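PDB 5Z87: EmGH1 from Erythrobacter marinus, which probably hydrolyses beta-glucosidic linkages, and perhaps xylosidic or arabinofuranosidic ones, as a family 3 glycoside hydrolase. Local coordinates for residues E404-A409 and G604-H609; M412-I417 and G608-S613; S432-M437 and C525-M530; Y479-A484 and R512-E517. All coordinates share one frame; numbering follows the deposited sequence.

Contact 1 of 4, residues E404-A409 and G604-H609; sequences EHKLLA and GEQGGH
A409 and Q606 bring the two backbones closest, with their CA atoms 6.0 Å apart. The 404-409 segment is continuous helix, while 604-609 enters as a type I beta turn from G604 to G607 and then starts helix 607-615, with Q606 at the N-cap position. G604 opens the turn with a positive phi, where a CB would jam against the preceding carbonyl oxygen. A water spans the backbones at the closest point: it donates to A409 O at 2.7 Å and accepts from Q606 N at 2.9 Å, so both polar atoms are served although they do not meet directly.

The side chains add mostly van der Waals contact. Q606 rests its CG 3.2 Å from K406 O, and a bend at chi2 (-53°) turns CD aside. Its amide then reaches back within its own segment, where NE2 gives a weak bond to E605 OE2. E605 passes K406 at about a right angle, and its OE2 lies 3.5 Å from the aliphatic CG of K406. The ammonium stays clear: K406 NZ is 6.0 Å from E605 OE2, too far for a salt bridge, though the opposite charges may still attract. E605 is held more firmly elsewhere, with OE1 taking the backbone N-H of Q142 and OE2 paired with R401. The methyl of A409 meets the chains of both E605 and Q606, CB to Q606 CG being 4.3 Å.

Elsewhere on helix 403-416, H405 and L408 pack against helix 155-171, while backbone bonds from E605 and G608 to V460 tie the turn and the start of helix 607-615 to the loop before helix 462-473.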
loop_
_atom_site.group_PDB
_atom_site.type_symbol
_atom_site.label_atom_id
_atom_site.label_comp_id
_atom_site.label_asym_id
_atom_site.label_seq_id
_atom_site.Cartn_x
_atom_site.Cartn_y
_atom_site.Cartn_z
ATOM N N GLU A 404 -4.510 21.444 -39.194
ATOM C CA GLU A 404 -4.983 20.079 -39.005
ATOM C C GLU A 404 -4.605 19.536 -37.624
ATOM O O GLU A 404 -5.403 18.837 -36.984
ATOM C CB GLU A 404 -4.433 19.188 -40.115
ATOM C CG GLU A 404 -4.468 17.711 -39.823
ATOM C CD GLU A 404 -3.858 16.888 -40.948
ATOM O OE1 GLU A 404 -3.924 17.332 -42.119
ATOM O OE2 GLU A 404 -3.307 15.802 -40.658
ATOM N N HIS A 405 -3.404 19.863 -37.134
ATOM C CA HIS A 405 -2.987 19.338 -35.840
ATOM C C HIS A 405 -3.698 20.050 -34.694
ATOM O O HIS A 405 -4.053 19.415 -33.691
ATOM C CB HIS A 405 -1.462 19.428 -35.694
ATOM C CG HIS A 405 -0.713 18.427 -36.535
ATOM N ND1 HIS A 405 0.657 18.269 -36.469
ATOM C CD2 HIS A 405 -1.150 17.526 -37.448
ATOM C CE1 HIS A 405 1.030 17.319 -37.310
ATOM N NE2 HIS A 405 -0.047 16.848 -37.914
ATOM N N LYS A 406 -3.921 21.363 -34.822
ATOM C CA LYS A 406 -4.704 22.075 -33.814
ATOM C C LYS A 406 -6.139 21.559 -33.775
ATOM O O LYS A 406 -6.723 21.403 -32.694
ATOM C CB LYS A 406 -4.679 23.578 -34.084
ATOM C CG LYS A 406 -3.336 24.226 -33.822
ATOM C CD LYS A 406 -3.429 25.759 -33.779
ATOM C CE LYS A 406 -3.707 26.341 -35.164
ATOM N NZ LYS A 406 -3.408 27.803 -35.225
ATOM N N LEU A 407 -6.712 21.246 -34.941
ATOM C CA LEU A 407 -8.082 20.749 -34.954
ATOM C C LEU A 407 -8.167 19.361 -34.326
ATOM O O LEU A 407 -9.107 19.070 -33.570
ATOM C CB LEU A 407 -8.630 20.747 -36.377
ATOM C CG LEU A 407 -9.946 19.982 -36.541
ATOM C CD1 LEU A 407 -11.080 20.617 -35.719
ATOM C CD2 LEU A 407 -10.318 19.871 -38.010
ATOM N N LEU A 408 -7.185 18.500 -34.606
ATOM C CA LEU A 408 -7.132 17.213 -33.925
ATOM C C LEU A 408 -7.068 17.402 -32.411
ATOM O O LEU A 408 -7.796 16.738 -31.665
ATOM C CB LEU A 408 -5.940 16.400 -34.429
ATOM C CG LEU A 408 -5.743 15.025 -33.782
ATOM C CD1 LEU A 408 -6.992 14.168 -33.945
ATOM C CD2 LEU A 408 -4.534 14.317 -34.382
ATOM N N ALA A 409 -6.246 18.343 -31.941
ATOM C CA ALA A 409 -6.168 18.603 -30.508
ATOM C C ALA A 409 -7.508 19.072 -29.942
ATOM O O ALA A 409 -7.871 18.724 -28.808
ATOM C CB ALA A 409 -5.082 19.635 -30.229
ATOM N N GLY A 604 -5.476 20.098 -23.069
ATOM C CA GLY A 604 -4.682 20.418 -24.240
ATOM C C GLY A 604 -4.851 21.865 -24.667
ATOM O O GLY A 604 -5.511 22.668 -24.010
ATOM N N GLU A 605 -4.238 22.206 -25.808
ATOM C CA GLU A 605 -4.107 23.617 -26.150
ATOM C C GLU A 605 -5.382 24.197 -26.754
ATOM O O GLU A 605 -5.572 25.415 -26.716
ATOM C CB GLU A 605 -2.914 23.824 -27.085
ATOM C CG GLU A 605 -3.028 23.121 -28.415
ATOM C CD GLU A 605 -2.093 23.718 -29.452
ATOM O OE1 GLU A 605 -0.855 23.544 -29.323
ATOM O OE2 GLU A 605 -2.597 24.381 -30.384
ATOM N N GLN A 606 -6.262 23.358 -27.284
ATOM C CA GLN A 606 -7.579 23.779 -27.732
ATOM C C GLN A 606 -8.660 23.523 -26.678
ATOM O O GLN A 606 -9.851 23.568 -26.998
ATOM C CB GLN A 606 -7.933 23.073 -29.044
ATOM C CG GLN A 606 -7.021 23.459 -30.210
ATOM C CD GLN A 606 -6.926 24.974 -30.426
ATOM O OE1 GLN A 606 -7.941 25.649 -30.591
ATOM N NE2 GLN A 606 -5.700 25.510 -30.420
ATOM N N GLY A 607 -8.269 23.281 -25.424
ATOM C CA GLY A 607 -9.229 22.805 -24.438
ATOM C C GLY A 607 -10.325 23.809 -24.124
ATOM O O GLY A 607 -11.485 23.434 -23.936
ATOM N N GLY A 608 -9.973 25.094 -24.062
ATOM C CA GLY A 608 -10.961 26.115 -23.750
ATOM C C GLY A 608 -12.142 26.104 -24.700
ATOM O O GLY A 608 -13.284 26.314 -24.283
ATOM N N HIS A 609 -11.887 25.844 -25.986
ATOM C CA HIS A 609 -12.983 25.766 -26.952
ATOM C C HIS A 609 -13.820 24.513 -26.738
ATOM O O HIS A 609 -15.054 24.555 -26.845
ATOM C CB HIS A 609 -12.440 25.797 -28.389
ATOM C CG HIS A 609 -11.735 27.072 -28.751
ATOM N ND1 HIS A 609 -12.320 28.314 -28.612
ATOM C CD2 HIS A 609 -10.502 27.295 -29.266
ATOM C CE1 HIS A 609 -11.470 29.245 -29.009
ATOM N NE2 HIS A 609 -10.360 28.653 -29.412
HETATM O O HOH W 1 -6.871 20.498 -27.025
#

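Contact 2 of 4, residues M412-I417 and G608-S613; sequences MAEESI and GHAIAS
I417 sends CG1 to the side of its own backbone N, anti to the carbonyl carbon (chi1 -62°), and chi2 of 165° extends CD1 toward I611. The two isoleucine side chains cross at about a right angle, with I417 CD1 3.7 Å from I611 CG1. This is helix-against-helix packing at the border of the alpha/beta sandwich formed by the C-terminal glycoside hydrolase 3 domain: helix 403-416 leads directly into edge strand 418-422, and helix 607-615 follows strand 596-601, its antiparallel neighbour in the sheet.

The local helix axes approach to 8.6 Å and cross at -45°, a separation that small residues make possible. A610 sits at the crossing, its CA only 5.1 Å from that of E414. Its methyl fits between two groups of the other helix, 3.6 Å from A413 CB and 3.6 Å from E414 CG. I417 CD1 also reaches A610 CB, so the one methyl of A610 touches A413, E414 and I417.

E414 contributes its aliphatic part here. Beyond CG the chain runs extended and carries the carboxylate past A610 toward S613, where E414 OE2 comes to 4.1 Å from S613 OG without bonding to it. The guanidinium of R410 joins the pair instead: its NH1 forms a salt bridge with E414 OE2 and a hydrogen bond with S613 OG. On the far side of helix 403-416, M412 packs its side chain on helix 155-171. Near the end of this helix, M412 O is gripped from opposite faces of its carbonyl plane, by E415 N and by the hydroxyl of S416 at 2.9 Å.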
loop_
_atom_site.group_PDB
_atom_site.type_symbol
_atom_site.label_atom_id
_atom_site.label_comp_id
_atom_site.label_asym_id
_atom_site.label_seq_id
_atom_site.Cartn_x
_atom_site.Cartn_y
_atom_site.Cartn_z
ATOM N N MET A 412 -9.864 15.921 -29.928
ATOM C CA MET A 412 -9.521 14.967 -28.880
ATOM C C MET A 412 -10.097 15.416 -27.540
ATOM O O MET A 412 -10.717 14.624 -26.822
ATOM C CB MET A 412 -8.007 14.789 -28.798
ATOM C CG MET A 412 -7.568 13.638 -27.892
ATOM S SD MET A 412 -8.285 12.027 -28.328
ATOM C CE MET A 412 -6.890 11.147 -28.973
ATOM N N ALA A 413 -9.938 16.705 -27.210
ATOM C CA ALA A 413 -10.528 17.240 -25.988
ATOM C C ALA A 413 -12.045 17.042 -25.961
ATOM O O ALA A 413 -12.603 16.624 -24.935
ATOM C CB ALA A 413 -10.167 18.716 -25.840
ATOM N N GLU A 414 -12.725 17.310 -27.086
ATOM C CA GLU A 414 -14.175 17.104 -27.169
ATOM C C GLU A 414 -14.574 15.656 -26.878
ATOM O O GLU A 414 -15.693 15.404 -26.405
ATOM C CB GLU A 414 -14.699 17.531 -28.558
ATOM C CG GLU A 414 -14.521 19.045 -28.843
ATOM C CD GLU A 414 -15.009 19.501 -30.231
ATOM O OE1 GLU A 414 -15.160 18.660 -31.145
ATOM O OE2 GLU A 414 -15.243 20.722 -30.398
ATOM N N GLU A 415 -13.691 14.691 -27.157
ATOM C CA GLU A 415 -13.996 13.289 -26.893
ATOM C C GLU A 415 -13.620 12.857 -25.481
ATOM O O GLU A 415 -14.050 11.787 -25.045
ATOM C CB GLU A 415 -13.272 12.370 -27.891
ATOM C CG GLU A 415 -13.661 12.535 -29.348
ATOM C CD GLU A 415 -14.946 11.806 -29.702
ATOM O OE1 GLU A 415 -15.208 10.730 -29.124
ATOM O OE2 GLU A 415 -15.699 12.314 -30.558
ATOM N N SER A 416 -12.838 13.659 -24.767
ATOM C CA SER A 416 -12.221 13.258 -23.511
ATOM C C SER A 416 -12.893 13.834 -22.281
ATOM O O SER A 416 -12.905 13.173 -21.236
ATOM C CB SER A 416 -10.756 13.689 -23.484
ATOM O OG SER A 416 -10.053 13.058 -24.533
ATOM N N ILE A 417 -13.421 15.056 -22.361
ATOM C CA ILE A 417 -13.977 15.685 -21.168
ATOM C C ILE A 417 -15.120 14.833 -20.620
ATOM O O ILE A 417 -15.975 14.342 -21.370
ATOM C CB ILE A 417 -14.405 17.126 -21.478
ATOM C CG1 ILE A 417 -13.178 17.937 -21.902
ATOM C CG2 ILE A 417 -15.018 17.766 -20.257
ATOM C CD1 ILE A 417 -13.503 19.250 -22.557
ATOM N N GLY A 608 -9.973 25.094 -24.062
ATOM C CA GLY A 608 -10.961 26.115 -23.750
ATOM C C GLY A 608 -12.142 26.104 -24.700
ATOM O O GLY A 608 -13.284 26.314 -24.283
ATOM N N HIS A 609 -11.887 25.844 -25.986
ATOM C CA HIS A 609 -12.983 25.766 -26.952
ATOM C C HIS A 609 -13.820 24.513 -26.738
ATOM O O HIS A 609 -15.054 24.555 -26.845
ATOM C CB HIS A 609 -12.440 25.797 -28.389
ATOM C CG HIS A 609 -11.735 27.072 -28.751
ATOM N ND1 HIS A 609 -12.320 28.314 -28.612
ATOM C CD2 HIS A 609 -10.502 27.295 -29.266
ATOM C CE1 HIS A 609 -11.470 29.245 -29.009
ATOM N NE2 HIS A 609 -10.360 28.653 -29.412
ATOM N N ALA A 610 -13.171 23.381 -26.457
ATOM C CA ALA A 610 -13.928 22.147 -26.282
ATOM C C ALA A 610 -14.805 22.215 -25.032
ATOM O O ALA A 610 -15.954 21.770 -25.054
ATOM C CB ALA A 610 -12.980 20.949 -26.235
ATOM N N ILE A 611 -14.291 22.801 -23.950
ATOM C CA ILE A 611 -15.099 22.999 -22.745
ATOM C C ILE A 611 -16.334 23.843 -23.052
ATOM O O ILE A 611 -17.459 23.505 -22.659
ATOM C CB ILE A 611 -14.251 23.644 -21.640
ATOM C CG1 ILE A 611 -13.155 22.680 -21.187
ATOM C CG2 ILE A 611 -15.138 24.092 -20.482
ATOM C CD1 ILE A 611 -12.231 23.256 -20.141
ATOM N N ALA A 612 -16.140 24.969 -23.744
ATOM C CA ALA A 612 -17.271 25.829 -24.069
ATOM C C ALA A 612 -18.282 25.095 -24.938
ATOM O O ALA A 612 -19.494 25.205 -24.723
ATOM C CB ALA A 612 -16.779 27.101 -24.762
ATOM N N SER A 613 -17.803 24.314 -25.904
ATOM C CA SER A 613 -18.716 23.577 -26.770
ATOM C C SER A 613 -19.540 22.553 -25.992
ATOM O O SER A 613 -20.702 22.290 -26.338
ATOM C CB SER A 613 -17.924 22.896 -27.889
ATOM O OG SER A 613 -17.293 23.859 -28.723
#

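Contact 3 of 4, residues S432-M437 and C525-M530; sequences SAVRKM and CDVIVM
K436 passes D526 and C525 atom by atom. Its CB lies 3.8 Å from D526 OD1. CG and CD then pass the sulfur of C525, with K436 CG at 4.0 Å from C525 SG. At the end chi4 (-108°) breaks the extended chain and places NZ, which still keeps 3.8 Å from C525 SG while forming salt bridges with D524 and E478. The ammonium is thus held by two acidic residues, one just before 525-530 and one on strand 476-480.

The carboxylate of D526 takes two successive backbone N-H groups where strand 436-440 begins, each on a syn lone pair: R435 N to OD2 at 3.0 Å, almost straight at 176°, and K436 N to OD1 at 2.8 Å. The two bonds fix the rotation of the carboxylate. OD1 also comes within 2.8 Å of K436 O, an acceptor pair that probably costs something, while D526 N gives that same oxygen a weak bond.

Past this point the chains become neighbouring parallel strands, 436-440 and 527-533, inside the sheet of the alpha/beta sandwich of the C-terminal domain. M437 pairs with V527, but the backbone N-H and C=O of M437 are used by strand 476-480 on its other side. Toward V527 it offers its CA-H, with M437 CA 3.3 Å from V527 O.

M437, V527 and V529 point to one face of the sheet, with M437 SD 4.0 Å from V529 CG2. V434 CG2 meets V527 CG2 on this side too, and F616 touches both V434 and M437.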
loop_
_atom_site.group_PDB
_atom_site.type_symbol
_atom_site.label_atom_id
_atom_site.label_comp_id
_atom_site.label_asym_id
_atom_site.label_seq_id
_atom_site.Cartn_x
_atom_site.Cartn_y
_atom_site.Cartn_z
ATOM N N SER A 432 -28.639 31.233 -26.065
ATOM C CA SER A 432 -29.573 32.340 -26.228
ATOM C C SER A 432 -30.198 32.777 -24.905
ATOM O O SER A 432 -30.659 33.918 -24.800
ATOM C CB SER A 432 -30.663 31.960 -27.232
ATOM O OG SER A 432 -31.441 30.886 -26.744
ATOM N N ALA A 433 -30.196 31.920 -23.885
ATOM C CA ALA A 433 -30.821 32.235 -22.604
ATOM C C ALA A 433 -29.855 32.826 -21.585
ATOM O O ALA A 433 -30.273 33.135 -20.464
ATOM C CB ALA A 433 -31.468 30.981 -22.013
ATOM N N VAL A 434 -28.587 32.983 -21.928
ATOM C CA VAL A 434 -27.588 33.480 -20.993
ATOM C C VAL A 434 -27.387 34.962 -21.254
ATOM O O VAL A 434 -27.331 35.393 -22.411
ATOM C CB VAL A 434 -26.262 32.701 -21.137
ATOM C CG1 VAL A 434 -25.170 33.318 -20.266
ATOM C CG2 VAL A 434 -26.463 31.228 -20.791
ATOM N N ARG A 435 -27.286 35.750 -20.185
ATOM C CA ARG A 435 -26.979 37.164 -20.328
ATOM C C ARG A 435 -25.584 37.519 -19.831
ATOM O O ARG A 435 -24.796 38.104 -20.579
ATOM C CB ARG A 435 -28.031 38.029 -19.607
ATOM C CG ARG A 435 -27.504 39.419 -19.223
ATOM C CD ARG A 435 -28.589 40.390 -18.728
ATOM N NE ARG A 435 -28.638 40.504 -17.266
ATOM C CZ ARG A 435 -27.646 40.942 -16.489
ATOM N NH1 ARG A 435 -26.491 41.339 -17.011
ATOM N NH2 ARG A 435 -27.811 40.991 -15.173
ATOM N N LYS A 436 -25.239 37.181 -18.590
ATOM C CA LYS A 436 -23.941 37.561 -18.033
ATOM C C LYS A 436 -23.366 36.395 -17.238
ATOM O O LYS A 436 -23.878 36.056 -16.166
ATOM C CB LYS A 436 -24.060 38.804 -17.158
ATOM C CG LYS A 436 -22.725 39.447 -16.833
ATOM C CD LYS A 436 -22.896 40.645 -15.909
ATOM C CE LYS A 436 -21.622 41.473 -15.843
ATOM N NZ LYS A 436 -20.921 41.342 -14.531
ATOM N N MET A 437 -22.282 35.807 -17.746
ATOM C CA MET A 437 -21.645 34.645 -17.138
ATOM C C MET A 437 -20.353 35.051 -16.443
ATOM O O MET A 437 -19.502 35.714 -17.047
ATOM C CB MET A 437 -21.358 33.579 -18.193
ATOM C CG MET A 437 -20.387 32.509 -17.727
ATOM S SD MET A 437 -19.749 31.499 -19.070
ATOM C CE MET A 437 -21.207 30.738 -19.761
ATOM N N CYS A 525 -24.512 38.254 -12.231
ATOM C CA CYS A 525 -24.345 37.196 -13.217
ATOM C C CYS A 525 -25.406 36.122 -13.017
ATOM O O CYS A 525 -25.664 35.702 -11.885
ATOM C CB CYS A 525 -22.947 36.594 -13.117
ATOM S SG CYS A 525 -21.617 37.819 -13.340
ATOM N N ASP A 526 -26.030 35.691 -14.115
ATOM C CA ASP A 526 -27.012 34.617 -14.039
ATOM C C ASP A 526 -26.397 33.223 -14.125
ATOM O O ASP A 526 -27.052 32.256 -13.727
ATOM C CB ASP A 526 -28.072 34.764 -15.141
ATOM C CG ASP A 526 -27.488 35.202 -16.455
ATOM O OD1 ASP A 526 -26.702 36.166 -16.439
ATOM O OD2 ASP A 526 -27.821 34.596 -17.502
ATOM N N VAL A 527 -25.164 33.095 -14.622
ATOM C CA VAL A 527 -24.451 31.821 -14.701
ATOM C C VAL A 527 -23.053 31.996 -14.116
ATOM O O VAL A 527 -22.362 32.976 -14.427
ATOM C CB VAL A 527 -24.359 31.309 -16.150
ATOM C CG1 VAL A 527 -23.507 30.050 -16.216
ATOM C CG2 VAL A 527 -25.736 31.059 -16.710
ATOM N N ILE A 528 -22.641 31.050 -13.269
ATOM C CA ILE A 528 -21.298 31.004 -12.693
ATOM C C ILE A 528 -20.631 29.708 -13.146
ATOM O O ILE A 528 -21.199 28.623 -12.972
ATOM C CB ILE A 528 -21.337 31.072 -11.156
ATOM C CG1 ILE A 528 -22.085 32.312 -10.675
ATOM C CG2 ILE A 528 -19.933 31.025 -10.569
ATOM C CD1 ILE A 528 -22.237 32.329 -9.181
ATOM N N VAL A 529 -19.438 29.814 -13.727
ATOM C CA VAL A 529 -18.675 28.650 -14.177
ATOM C C VAL A 529 -17.373 28.633 -13.396
ATOM O O VAL A 529 -16.507 29.493 -13.610
ATOM C CB VAL A 529 -18.401 28.667 -15.684
ATOM C CG1 VAL A 529 -17.439 27.557 -16.032
ATOM C CG2 VAL A 529 -19.687 28.514 -16.473
ATOM N N MET A 530 -17.231 27.660 -12.490
ATOM C CA MET A 530 -16.065 27.569 -11.617
ATOM C C MET A 530 -15.023 26.637 -12.232
ATOM O O MET A 530 -15.328 25.483 -12.565
ATOM C CB MET A 530 -16.478 27.080 -10.233
ATOM C CG MET A 530 -17.772 27.721 -9.746
ATOM S SD MET A 530 -18.119 27.387 -8.018
ATOM C CE MET A 530 -18.654 25.669 -8.091
#

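Contact 4 of 4, residues Y479-A484 and R512-E517; sequences YAQGCA and RRLIAE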
loop_
_atom_site.group_PDB
_atom_site.type_symbol
_atom_site.label_atom_id
_atom_site.label_comp_id
_atom_site.label_asym_id
_atom_site.label_seq_id
_atom_site.Cartn_x
_atom_site.Cartn_y
_atom_site.Cartn_z
ATOM N N TYR A 479 -14.817 37.956 -15.508
ATOM C CA TYR A 479 -13.825 37.047 -14.968
ATOM C C TYR A 479 -13.423 37.523 -13.588
ATOM O O TYR A 479 -13.244 38.721 -13.364
ATOM C CB TYR A 479 -12.575 36.963 -15.864
ATOM C CG TYR A 479 -11.339 36.474 -15.132
ATOM C CD1 TYR A 479 -11.199 35.138 -14.773
ATOM C CD2 TYR A 479 -10.319 37.348 -14.791
ATOM C CE1 TYR A 479 -10.073 34.692 -14.097
ATOM C CE2 TYR A 479 -9.193 36.914 -14.118
ATOM C CZ TYR A 479 -9.069 35.580 -13.776
ATOM O OH TYR A 479 -7.939 35.143 -13.108
ATOM N N ALA A 480 -13.290 36.576 -12.672
ATOM C CA ALA A 480 -12.722 36.814 -11.358
ATOM C C ALA A 480 -11.716 35.713 -11.048
ATOM O O ALA A 480 -11.913 34.553 -11.427
ATOM C CB ALA A 480 -13.818 36.865 -10.277
ATOM N N GLN A 481 -10.628 36.084 -10.377
ATOM C CA GLN A 481 -9.643 35.094 -9.945
ATOM C C GLN A 481 -10.285 34.025 -9.054
ATOM O O GLN A 481 -10.070 32.820 -9.249
ATOM C CB GLN A 481 -8.495 35.805 -9.222
ATOM C CG GLN A 481 -7.408 34.891 -8.680
ATOM C CD GLN A 481 -6.604 34.212 -9.774
ATOM O OE1 GLN A 481 -6.552 34.679 -10.918
ATOM N NE2 GLN A 481 -5.974 33.096 -9.428
ATOM N N GLY A 482 -11.099 34.447 -8.085
ATOM C CA GLY A 482 -11.727 33.516 -7.164
ATOM C C GLY A 482 -10.798 33.160 -6.022
ATOM O O GLY A 482 -11.006 33.596 -4.888
ATOM N N CYS A 483 -9.768 32.365 -6.320
ATOM C CA CYS A 483 -8.673 32.092 -5.396
ATOM C C CYS A 483 -7.482 31.594 -6.203
ATOM O O CYS A 483 -7.607 31.232 -7.377
ATOM C CB CYS A 483 -9.062 31.068 -4.324
ATOM S SG CYS A 483 -9.308 29.378 -4.979
ATOM N N ALA A 484 -6.321 31.592 -5.557
ATOM C CA ALA A 484 -5.096 31.052 -6.124
ATOM C C ALA A 484 -4.784 29.713 -5.469
ATOM O O ALA A 484 -5.063 29.505 -4.285
ATOM C CB ALA A 484 -3.916 32.014 -5.928
ATOM N N ARG A 512 -9.106 34.577 0.750
ATOM C CA ARG A 512 -10.405 34.970 1.296
ATOM C C ARG A 512 -10.867 36.306 0.733
ATOM O O ARG A 512 -12.042 36.463 0.376
ATOM C CB ARG A 512 -10.343 35.026 2.817
ATOM C CG ARG A 512 -9.920 33.717 3.392
ATOM C CD ARG A 512 -10.431 33.460 4.772
ATOM N NE ARG A 512 -10.483 32.011 4.935
ATOM C CZ ARG A 512 -9.469 31.266 5.367
ATOM N NH1 ARG A 512 -9.612 29.947 5.458
ATOM N NH2 ARG A 512 -8.320 31.840 5.723
ATOM N N ARG A 513 -9.953 37.279 0.630
ATOM C CA ARG A 513 -10.299 38.542 -0.014
ATOM C C ARG A 513 -10.698 38.319 -1.464
ATOM O O ARG A 513 -11.672 38.915 -1.945
ATOM C CB ARG A 513 -9.131 39.525 0.087
ATOM C CG ARG A 513 -8.687 39.791 1.522
ATOM C CD ARG A 513 -7.762 41.003 1.613
ATOM N NE ARG A 513 -6.449 40.763 1.008
ATOM C CZ ARG A 513 -5.398 40.256 1.657
ATOM N NH1 ARG A 513 -4.242 40.080 1.020
ATOM N NH2 ARG A 513 -5.500 39.921 2.941
ATOM N N LEU A 514 -9.977 37.442 -2.175
ATOM C CA LEU A 514 -10.328 37.181 -3.567
ATOM C C LEU A 514 -11.675 36.485 -3.676
ATOM O O LEU A 514 -12.390 36.679 -4.664
ATOM C CB LEU A 514 -9.237 36.353 -4.245
ATOM C CG LEU A 514 -7.889 37.042 -4.470
ATOM C CD1 LEU A 514 -6.799 36.010 -4.786
ATOM C CD2 LEU A 514 -7.990 38.110 -5.578
ATOM N N ILE A 515 -12.039 35.681 -2.676
ATOM C CA ILE A 515 -13.347 35.031 -2.675
ATOM C C ILE A 515 -14.457 36.067 -2.524
ATOM O O ILE A 515 -15.440 36.062 -3.278
ATOM C CB ILE A 515 -13.418 33.969 -1.561
ATOM C CG1 ILE A 515 -12.593 32.737 -1.936
ATOM C CG2 ILE A 515 -14.865 33.595 -1.285
ATOM C CD1 ILE A 515 -12.378 31.792 -0.760
ATOM N N ALA A 516 -14.316 36.965 -1.541
ATOM C CA ALA A 516 -15.272 38.059 -1.366
ATOM C C ALA A 516 -15.449 38.863 -2.653
ATOM O O ALA A 516 -16.577 39.160 -3.065
ATOM C CB ALA A 516 -14.814 38.966 -0.219
ATOM N N GLU A 517 -14.343 39.197 -3.325
ATOM C CA GLU A 517 -14.446 39.958 -4.569
ATOM C C GLU A 517 -15.230 39.197 -5.631
ATOM O O GLU A 517 -16.022 39.792 -6.374
ATOM C CB GLU A 517 -13.056 40.318 -5.092
ATOM C CG GLU A 517 -12.416 41.501 -4.384
ATOM C CD GLU A 517 -10.967 41.716 -4.789
ATOM O OE1 GLU A 517 -10.194 42.259 -3.962
ATOM O OE2 GLU A 517 -10.602 41.340 -5.931
HETATM O O HOH W 2 -11.777 37.068 -7.157
#
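Q481, which touches L514 across the contact, lays its backbone N over one face of the Y479 ring, 3.8 Å above the plane and displaced toward the rim. Its own flat amide folds back on the turn: NE2 makes a weak bond to C483 O, while OE1 accepts from the backbone N of G491.

The setting is a beta-alpha-beta crossover of the alpha/beta sandwich. Edge strand 476-480 ends here, and helix 508-522 returns the chain to the parallel strand 527-533, with strand 436-440 lying between the two in the sheet.

L514 is the main side chain on the helix. Its CG lies anti to the carbonyl carbon (chi1 -68°), and chi2 (164°) carries CD1 to 4.1 Å from Q481 CG, the two chains crossing at a slant. G482, with a positive phi of 83°, directs its carbonyl oxygen at the helix. That oxygen is 3.3 Å from L514 CB and 3.5 Å from I515 CG1; it also approaches I515 N, but at an angle too poor for a hydrogen bond. I515 continues past it onto helix 561-569. One water bridges the backbones, accepting from G482 N at 2.9 Å and donating to L514 O at 2.6 Å.

In the fold
Contacts 1 and 2 join the same two helices, 403-416 and 607-615, with centres 8 Å apart. Contact 1 is partly buried and works through a water and the shafts of polar side chains, whereas contact 2, further along both helices, is buried and largely apolar. Contacts 3 and 4 lie farther from the centre of the chain, yet both are largely buried and nested within the sequence loops that the first two close. They reach the same sheet through neighbouring strands 436-440 and 476-480, without touching, their nearest atoms about 5 Å apart. Contact 3 is strand pairing with carboxylate bonds to backbone N-H groups; contact 4 sets a turn on a helix, again with a bridging water.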